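Local coordinates for THUMP domain-containing protein (Pyrococcus horikoshii, PDB 1VBK) that is of unknown function but, as a ThiI-like protein with a THUMP domain, probably binds RNA and ATP, at residues A[17-20]-A[21-25]; A[173-176]-A[177-180]; A[229-232]-A[233-236]. All blocks are in the same frame, centred on the assembly; numbering follows the deposited sequence.

Interaction 1: A[17-20]-A[21-25]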
ATOM      1  N   GLN A  17      10.684   5.531   6.903  1.00 37.79           N
ATOM      2  CA  GLN A  17      10.677   6.906   6.406  1.00 35.09           C
ATOM      3  C   GLN A  17      11.954   7.671   6.728  1.00 32.09           C
ATOM      4  O   GLN A  17      12.676   7.329   7.662  1.00 31.45           O
ATOM      5  CB  GLN A  17       9.486   7.677   6.992  1.00 36.43           C
ATOM      6  CG  GLN A  17       8.148   7.363   6.350  1.00 40.40           C
ATOM      7  CD  GLN A  17       8.081   7.787   4.891  1.00 41.70           C
ATOM      8  OE1 GLN A  17       9.000   8.425   4.380  1.00 43.79           O
ATOM      9  NE2 GLN A  17       6.993   7.434   4.215  1.00 44.52           N
ATOM     10  N   THR A  18      12.234   8.706   5.943  1.00 29.25           N
ATOM     11  CA  THR A  18      13.406   9.534   6.191  1.00 27.17           C
ATOM     12  C   THR A  18      13.016  10.401   7.380  1.00 26.10           C
ATOM     13  O   THR A  18      11.834  10.509   7.702  1.00 25.21           O
ATOM     14  CB  THR A  18      13.725  10.455   4.998  1.00 26.52           C
ATOM     15  OG1 THR A  18      12.632  11.355   4.782  1.00 25.26           O
ATOM     16  CG2 THR A  18      13.959   9.639   3.742  1.00 25.59           C
ATOM     17  N   ARG A  19      13.996  11.012   8.036  1.00 26.92           N
ATOM     18  CA  ARG A  19      13.705  11.868   9.179  1.00 26.66           C
ATOM     19  C   ARG A  19      12.703  12.964   8.814  1.00 25.61           C
ATOM     20  O   ARG A  19      11.764  13.235   9.569  1.00 23.20           O
ATOM     21  CB  ARG A  19      14.995  12.513   9.704  1.00 29.49           C
ATOM     22  CG  ARG A  19      14.756  13.711  10.616  1.00 32.02           C
ATOM     23  CD  ARG A  19      16.057  14.355  11.086  1.00 36.86           C
ATOM     24  NE  ARG A  19      16.707  13.587  12.146  1.00 41.05           N
ATOM     25  CZ  ARG A  19      16.210  13.423  13.369  1.00 42.74           C
ATOM     26  NH1 ARG A  19      15.050  13.975  13.703  1.00 42.92           N
ATOM     27  NH2 ARG A  19      16.877  12.711  14.268  1.00 43.07           N
ATOM     28  N   SER A  20      12.905  13.591   7.657  1.00 23.27           N
ATOM     29  CA  SER A  20      12.023  14.669   7.214  1.00 23.29           C
ATOM     30  C   SER A  20      10.557  14.272   7.095  1.00 21.29           C
ATOM     31  O   SER A  20       9.676  15.021   7.528  1.00 19.79           O
ATOM     32  CB  SER A  20      12.507  15.238   5.880  1.00 25.45           C
ATOM     33  OG  SER A  20      13.770  15.861   6.038  1.00 32.87           O
ATOM     34  N   TRP A  21      10.280  13.114   6.500  1.00 21.47           N
ATOM     35  CA  TRP A  21       8.894  12.678   6.368  1.00 19.04           C
ATOM     36  C   TRP A  21       8.344  12.231   7.717  1.00 19.14           C
ATOM     37  O   TRP A  21       7.166  12.429   8.016  1.00 17.67           O
ATOM     38  CB  TRP A  21       8.773  11.557   5.332  1.00 20.65           C
ATOM     39  CG  TRP A  21       8.777  12.105   3.943  1.00 23.24           C
ATOM     40  CD1 TRP A  21       9.758  11.964   3.001  1.00 23.26           C
ATOM     41  CD2 TRP A  21       7.789  12.965   3.370  1.00 24.07           C
ATOM     42  NE1 TRP A  21       9.442  12.694   1.876  1.00 23.33           N
ATOM     43  CE2 TRP A  21       8.238  13.316   2.076  1.00 23.31           C
ATOM     44  CE3 TRP A  21       6.565  13.477   3.825  1.00 23.83           C
ATOM     45  CZ2 TRP A  21       7.507  14.158   1.234  1.00 24.51           C
ATOM     46  CZ3 TRP A  21       5.839  14.315   2.984  1.00 26.18           C
ATOM     47  CH2 TRP A  21       6.315  14.645   1.703  1.00 25.15           C
ATOM     48  N   PHE A  22       9.208  11.634   8.530  1.00 19.71           N
ATOM     49  CA  PHE A  22       8.818  11.194   9.864  1.00 20.44           C
ATOM     50  C   PHE A  22       8.284  12.414  10.622  1.00 20.11           C
ATOM     51  O   PHE A  22       7.211  12.363  11.223  1.00 20.46           O
ATOM     52  CB  PHE A  22      10.037  10.598  10.588  1.00 20.00           C
ATOM     53  CG  PHE A  22       9.766  10.170  12.010  1.00 20.89           C
ATOM     54  CD1 PHE A  22       9.579  11.114  13.018  1.00 21.05           C
ATOM     55  CD2 PHE A  22       9.716   8.820  12.343  1.00 20.73           C
ATOM     56  CE1 PHE A  22       9.343  10.720  14.339  1.00 20.41           C
ATOM     57  CE2 PHE A  22       9.483   8.418  13.658  1.00 20.65           C
ATOM     58  CZ  PHE A  22       9.297   9.372  14.657  1.00 21.05           C
ATOM     59  N   GLU A  23       9.028  13.516  10.562  1.00 19.90           N
ATOM     60  CA  GLU A  23       8.645  14.739  11.257  1.00 19.43           C
ATOM     61  C   GLU A  23       7.377  15.389  10.697  1.00 20.07           C
ATOM     62  O   GLU A  23       6.531  15.859  11.457  1.00 18.74           O
ATOM     63  CB  GLU A  23       9.815  15.734  11.237  1.00 20.30           C
ATOM     64  CG  GLU A  23      11.065  15.189  11.935  1.00 20.52           C
ATOM     65  CD  GLU A  23      12.274  16.102  11.822  1.00 23.08           C
ATOM     66  OE1 GLU A  23      12.518  16.640  10.722  1.00 24.42           O
ATOM     67  OE2 GLU A  23      12.991  16.271  12.834  1.00 23.64           O
ATOM     68  N   LYS A  24       7.237  15.419   9.376  1.00 18.77           N
ATOM     69  CA  LYS A  24       6.048  16.016   8.771  1.00 18.78           C
ATOM     70  C   LYS A  24       4.784  15.249   9.135  1.00 17.84           C
ATOM     71  O   LYS A  24       3.743  15.847   9.413  1.00 18.78           O
ATOM     72  CB  LYS A  24       6.194  16.071   7.252  1.00 20.08           C
ATOM     73  CG  LYS A  24       7.203  17.108   6.798  1.00 22.35           C
ATOM     74  CD  LYS A  24       7.340  17.142   5.293  1.00 24.25           C
ATOM     75  CE  LYS A  24       8.297  18.244   4.878  1.00 26.74           C
ATOM     76  NZ  LYS A  24       8.469  18.272   3.408  1.00 30.22           N
ATOM     77  N   ILE A  25       4.880  13.925   9.136  1.00 17.01           N
ATOM     78  CA  ILE A  25       3.741  13.072   9.466  1.00 18.05           C
ATOM     79  C   ILE A  25       3.389  13.224  10.949  1.00 17.63           C
ATOM     80  O   ILE A  25       2.213  13.282  11.321  1.00 16.62           O
ATOM     81  CB  ILE A  25       4.062  11.595   9.125  1.00 18.27           C
ATOM     82  CG1 ILE A  25       4.234  11.441   7.610  1.00 20.06           C
ATOM     83  CG2 ILE A  25       2.954  10.689   9.621  1.00 19.13           C
ATOM     84  CD1 ILE A  25       4.700  10.052   7.168  1.00 21.60           C
TER
HETATM   85  O   HOH W   1      10.720  17.700   8.499  1.00 36.58           O
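The first turn of helix 19-36, in the ThiI ferredoxin-like part of the chain, is where Thr18 and Arg19 meet Trp21 and Glu23. Thr18 is the N-cap: its OG1 takes a weak, long bond from Trp21 N at 3.4 Å. A chi1 of 62° turns the hydroxyl back over the helix start. Threonine suits the N-cap because its short side chain carries an oxygen that can accept from a first-turn amide, which lacks the usual helical carbonyl partner four residues back. The regular ladder begins with Phe22 N to Thr18 O, 3.0 Å, and goes on with Glu23 N to Arg19 O, 2.9 Å.

One turn apart, Arg19 NH1 reaches Glu23 OE2 at 3.2 Å in a salt bridge. The carboxylate oxygen lies close to the guanidinium plane, yet the nitrogen meets it from above the carboxylate plane, the two planes being 63° apart. OE2 is also hydrogen-bonded to Tyr8 OH, and a water links OE1 to Ser20 O. With an alanine in place of Glu23, the Arg19 guanidinium would probably lose this counter-charge and turn freely, and Tyr8 OH and the water would lose their carboxylate mate.

On another side Gln17 OE1 rests 3.3 Å from Trp21 CB, while Gln17 NE2 is hydrogen-bonded to Pro283 O of the second subunit. Beside this i to i+4 ion pair along the helix, the threonine N-cap is typical of a helix start.

Interaction 2: A[173-176]-A[177-180]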
ATOM      1  N   GLY A 173       6.865   4.277  20.091  1.00 22.32           N
ATOM      2  CA  GLY A 173       6.298   3.744  18.863  1.00 22.37           C
ATOM      3  C   GLY A 173       6.658   4.603  17.663  1.00 23.39           C
ATOM      4  O   GLY A 173       7.672   5.306  17.679  1.00 23.82           O
ATOM      5  N   LEU A 174       5.827   4.555  16.624  1.00 21.47           N
ATOM      6  CA  LEU A 174       6.075   5.327  15.408  1.00 21.17           C
ATOM      7  C   LEU A 174       4.820   6.108  15.023  1.00 20.61           C
ATOM      8  O   LEU A 174       3.703   5.677  15.292  1.00 21.41           O
ATOM      9  CB  LEU A 174       6.490   4.384  14.273  1.00 21.13           C
ATOM     10  CG  LEU A 174       7.781   3.588  14.527  1.00 24.38           C
ATOM     11  CD1 LEU A 174       7.947   2.510  13.468  1.00 24.94           C
ATOM     12  CD2 LEU A 174       8.989   4.531  14.517  1.00 24.69           C
ATOM     13  N   PRO A 175       4.990   7.278  14.390  1.00 20.95           N
ATOM     14  CA  PRO A 175       3.831   8.086  13.996  1.00 19.48           C
ATOM     15  C   PRO A 175       2.868   7.328  13.080  1.00 19.65           C
ATOM     16  O   PRO A 175       3.294   6.643  12.154  1.00 18.61           O
ATOM     17  CB  PRO A 175       4.468   9.288  13.296  1.00 21.46           C
ATOM     18  CG  PRO A 175       5.842   9.370  13.910  1.00 19.66           C
ATOM     19  CD  PRO A 175       6.247   7.925  13.988  1.00 18.54           C
ATOM     20  N   ILE A 176       1.572   7.452  13.348  1.00 19.96           N
ATOM     21  CA  ILE A 176       0.563   6.784  12.530  1.00 20.09           C
ATOM     22  C   ILE A 176       0.709   7.276  11.093  1.00 20.55           C
ATOM     23  O   ILE A 176       0.710   8.479  10.837  1.00 18.14           O
ATOM     24  CB  ILE A 176      -0.865   7.099  13.038  1.00 20.40           C
ATOM     25  CG1 ILE A 176      -1.076   6.449  14.411  1.00 21.02           C
ATOM     26  CG2 ILE A 176      -1.910   6.600  12.035  1.00 21.99           C
ATOM     27  CD1 ILE A 176      -2.462   6.626  14.980  1.00 19.19           C
ATOM     28  N   GLY A 177       0.843   6.340  10.159  1.00 21.33           N
ATOM     29  CA  GLY A 177       0.989   6.716   8.765  1.00 22.32           C
ATOM     30  C   GLY A 177       2.385   6.519   8.198  1.00 23.07           C
ATOM     31  O   GLY A 177       2.550   6.436   6.983  1.00 25.02           O
ATOM     32  N   THR A 178       3.393   6.440   9.063  1.00 22.11           N
ATOM     33  CA  THR A 178       4.764   6.259   8.596  1.00 21.86           C
ATOM     34  C   THR A 178       5.053   4.828   8.157  1.00 23.21           C
ATOM     35  O   THR A 178       6.030   4.577   7.451  1.00 23.80           O
ATOM     36  CB  THR A 178       5.793   6.641   9.687  1.00 22.63           C
ATOM     37  OG1 THR A 178       5.561   5.853  10.863  1.00 22.78           O
ATOM     38  CG2 THR A 178       5.684   8.115  10.028  1.00 19.49           C
ATOM     39  N   GLU A 179       4.207   3.887   8.565  1.00 23.84           N
ATOM     40  CA  GLU A 179       4.426   2.494   8.195  1.00 26.39           C
ATOM     41  C   GLU A 179       3.307   1.864   7.368  1.00 27.10           C
ATOM     42  O   GLU A 179       3.075   0.660   7.448  1.00 29.80           O
ATOM     43  CB  GLU A 179       4.682   1.649   9.445  1.00 25.04           C
ATOM     44  CG  GLU A 179       5.965   2.002  10.207  1.00 28.11           C
ATOM     45  CD  GLU A 179       7.236   1.804   9.386  1.00 30.82           C
ATOM     46  OE1 GLU A 179       7.342   0.780   8.672  1.00 30.67           O
ATOM     47  OE2 GLU A 179       8.139   2.666   9.467  1.00 31.81           O
ATOM     48  N   GLY A 180       2.610   2.675   6.580  1.00 27.21           N
ATOM     49  CA  GLY A 180       1.559   2.139   5.731  1.00 27.65           C
ATOM     50  C   GLY A 180       0.152   2.082   6.299  1.00 28.30           C
ATOM     51  O   GLY A 180      -0.117   2.549   7.410  1.00 26.56           O
TER
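Thr178 fastens the turn by folding its side chain back on Pro175, and each of its atoms meets Pro175 in its own way. CB stands 3.5 Å from Pro175 O. From it chi1 58° swings OG1 back over its own backbone to donate to that same Pro175 O at 2.7 Å, in the carbonyl plane and on a lone pair. The methyl CG2, the other branch, also faces Pro175, 3.7 Å from Pro175 CB and close to its carbonyl oxygen. Threonine suits the site because one branch bonds the carbonyl while the other packs on the ring.

Pro175 O also accepts Thr178 N at 3.1 Å, the donor tilted 34° from the carbonyl plane; this is the closing bond of a type II beta turn from Pro175 to Thr178. Gly177 holds its third position at positive phi, where a CB would clash with Ile176 O. A type I turn from Gly177 to Gly180 overlaps it, sharing Gly177 and Thr178.

The residues flanking the type II turn also meet: Leu174 CD1 touches Glu179 CG at 3.8 Å, a contact with the aliphatic part of the glutamate, whose OE2 is hydrogen-bonded to Arg16 N. Outside the segment, Phe22 of helix 19-36 packs on Leu174 and Pro175. Two donors from Thr178 satisfy Pro175 O, and the hydroxyl proton of the buried threonine finds its acceptor within the turn, which probably also fixes chi1.

Interaction 3: A[229-232]-A[233-236]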
ATOM      1  N   ARG A 229      -9.291   7.711  20.252  1.00 28.04           N
ATOM      2  CA  ARG A 229      -8.500   8.675  21.024  1.00 28.27           C
ATOM      3  C   ARG A 229      -6.997   8.462  20.878  1.00 26.80           C
ATOM      4  O   ARG A 229      -6.200   9.172  21.496  1.00 26.71           O
ATOM      5  CB  ARG A 229      -8.867   8.586  22.505  1.00 30.38           C
ATOM      6  CG  ARG A 229     -10.334   8.825  22.795  1.00 33.32           C
ATOM      7  CD  ARG A 229     -10.643   8.634  24.275  1.00 35.21           C
ATOM      8  NE  ARG A 229      -9.937   9.590  25.126  1.00 36.76           N
ATOM      9  CZ  ARG A 229      -8.915   9.284  25.919  1.00 36.03           C
ATOM     10  NH1 ARG A 229      -8.466   8.040  25.979  1.00 35.66           N
ATOM     11  NH2 ARG A 229      -8.351  10.220  26.669  1.00 37.54           N
ATOM     12  N   TYR A 230      -6.620   7.482  20.064  1.00 24.73           N
ATOM     13  CA  TYR A 230      -5.219   7.146  19.825  1.00 23.31           C
ATOM     14  C   TYR A 230      -4.966   7.004  18.326  1.00 23.64           C
ATOM     15  O   TYR A 230      -3.939   6.466  17.919  1.00 21.63           O
ATOM     16  CB  TYR A 230      -4.889   5.808  20.494  1.00 23.17           C
ATOM     17  CG  TYR A 230      -4.814   5.847  22.002  1.00 25.11           C
ATOM     18  CD1 TYR A 230      -3.641   6.231  22.649  1.00 22.89           C
ATOM     19  CD2 TYR A 230      -5.913   5.499  22.784  1.00 24.36           C
ATOM     20  CE1 TYR A 230      -3.565   6.266  24.041  1.00 24.91           C
ATOM     21  CE2 TYR A 230      -5.847   5.534  24.175  1.00 25.15           C
ATOM     22  CZ  TYR A 230      -4.670   5.918  24.793  1.00 25.06           C
ATOM     23  OH  TYR A 230      -4.598   5.956  26.167  1.00 28.49           O
ATOM     24  N   SER A 231      -5.892   7.493  17.507  1.00 23.94           N
ATOM     25  CA  SER A 231      -5.762   7.336  16.061  1.00 25.30           C
ATOM     26  C   SER A 231      -5.580   8.606  15.236  1.00 24.12           C
ATOM     27  O   SER A 231      -5.797   8.589  14.025  1.00 24.05           O
ATOM     28  CB  SER A 231      -6.979   6.578  15.526  1.00 25.47           C
ATOM     29  OG  SER A 231      -8.137   7.392  15.606  1.00 25.48           O
ATOM     30  N   TYR A 232      -5.178   9.697  15.874  1.00 24.53           N
ATOM     31  CA  TYR A 232      -4.991  10.951  15.154  1.00 26.40           C
ATOM     32  C   TYR A 232      -4.062  10.752  13.957  1.00 26.70           C
ATOM     33  O   TYR A 232      -2.968  10.202  14.085  1.00 24.99           O
ATOM     34  CB  TYR A 232      -4.435  12.014  16.099  1.00 26.28           C
ATOM     35  CG  TYR A 232      -5.203  12.101  17.394  1.00 26.87           C
ATOM     36  CD1 TYR A 232      -4.660  11.610  18.580  1.00 27.85           C
ATOM     37  CD2 TYR A 232      -6.488  12.645  17.433  1.00 27.73           C
ATOM     38  CE1 TYR A 232      -5.376  11.658  19.775  1.00 29.47           C
ATOM     39  CE2 TYR A 232      -7.216  12.694  18.624  1.00 26.99           C
ATOM     40  CZ  TYR A 232      -6.651  12.201  19.790  1.00 30.21           C
ATOM     41  OH  TYR A 232      -7.354  12.250  20.972  1.00 31.36           O
ATOM     42  N   GLY A 233      -4.515  11.193  12.787  1.00 28.40           N
ATOM     43  CA  GLY A 233      -3.718  11.038  11.583  1.00 29.09           C
ATOM     44  C   GLY A 233      -4.384  10.110  10.582  1.00 30.68           C
ATOM     45  O   GLY A 233      -4.006  10.069   9.412  1.00 31.91           O
ATOM     46  N   SER A 234      -5.369   9.346  11.043  1.00 29.87           N
ATOM     47  CA  SER A 234      -6.090   8.436  10.161  1.00 29.66           C
ATOM     48  C   SER A 234      -7.518   8.944  10.055  1.00 30.12           C
ATOM     49  O   SER A 234      -7.914   9.824  10.816  1.00 28.96           O
ATOM     50  CB  SER A 234      -6.096   7.019  10.735  1.00 30.92           C
ATOM     51  OG  SER A 234      -6.927   6.942  11.877  1.00 29.57           O
ATOM     52  N   LYS A 235      -8.289   8.397   9.116  1.00 31.07           N
ATOM     53  CA  LYS A 235      -9.678   8.812   8.951  1.00 32.74           C
ATOM     54  C   LYS A 235     -10.473   8.464  10.204  1.00 33.45           C
ATOM     55  O   LYS A 235     -11.394   9.184  10.592  1.00 33.34           O
ATOM     56  CB  LYS A 235     -10.296   8.144   7.718  1.00 34.04           C
ATOM     57  CG  LYS A 235      -9.835   8.762   6.403  1.00 37.72           C
ATOM     58  CD  LYS A 235     -10.159  10.257   6.367  1.00 42.09           C
ATOM     59  CE  LYS A 235      -9.627  10.931   5.109  1.00 43.04           C
ATOM     60  NZ  LYS A 235     -10.285  10.419   3.877  1.00 44.62           N
ATOM     61  N   GLY A 236     -10.105   7.350  10.828  1.00 32.23           N
ATOM     62  CA  GLY A 236     -10.753   6.921  12.055  1.00 33.78           C
ATOM     63  C   GLY A 236     -12.247   6.653  12.041  1.00 33.54           C
ATOM     64  O   GLY A 236     -12.937   6.981  13.006  1.00 33.59           O
TER
HETATM   65  O   HOH W   2      -9.133   9.529  13.613  1.00 36.94           O
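Ser231 O is gripped twice by a single residue, Ser234. The side-chain OG of Ser234 donates to it at 2.9 Å, in the carbonyl plane and on a lone pair, and Ser234 N donates at 3.1 Å, also in that plane. The second bond closes a type II beta turn from Ser231 to Ser234. The hydroxyl reaches the carbonyl because Ser234 folds its OG back across the turn (chi1 71°); there it also lies alongside Ser231 CB at 3.7 Å. Serine suits the position, being short enough for its oxygen to reach a carbonyl already bonded to its own amide.

Gly233, at the third position, has a phi of 115°, and a CB on it would run into Tyr232 O; glycine is called for by the backbone itself. Tyr232, at the second position, contributes its backbone to the corner while its phenol lies apart from it: the OH is hydrogen-bonded to Arg67 NH1, so the ring ties the loop to a more N-terminal part of the chain.

Ser231 OG is hydrogen-bonded to Lys228 O, at the end of helix 215-228. A water also donates to it at 3.1 Å and to Ser234 O at 3.1 Å, bridging the two ends of the turn. Farther on, Gly236 takes a positive phi, and its O accepts from Trp224 NE1 of helix 215-228. The whole is a type II turn with glycine at its third position, reinforced by a serine hydroxyl, in the helix-to-strand connection that leads into strand 239-241, outermost within this chain, of the parallel sheet.

How the interactions relate
The three contacts follow one another along the chain, from the start of helix 19-36 to the loop before strand 181-185 and then the loop before strand 239-241. Interaction 2 lies between the others: its centre is about 10 Å from that of interaction 1 and about 11 Å from that of interaction 3. Phe22 CE2 meets Pro175 CD at 3.3 Å, and on the far flank Ile176 CD1 packs 3.3 Å from Tyr230 O. Interactions 1 and 3 do not touch, though both border the second subunit. Helix 19-36 of the ferredoxin-like domain thus packs on loop 173-180, which packs on loop 229-236; both loops lead into parallel-sheet strands, consistent with a joint between the two regions.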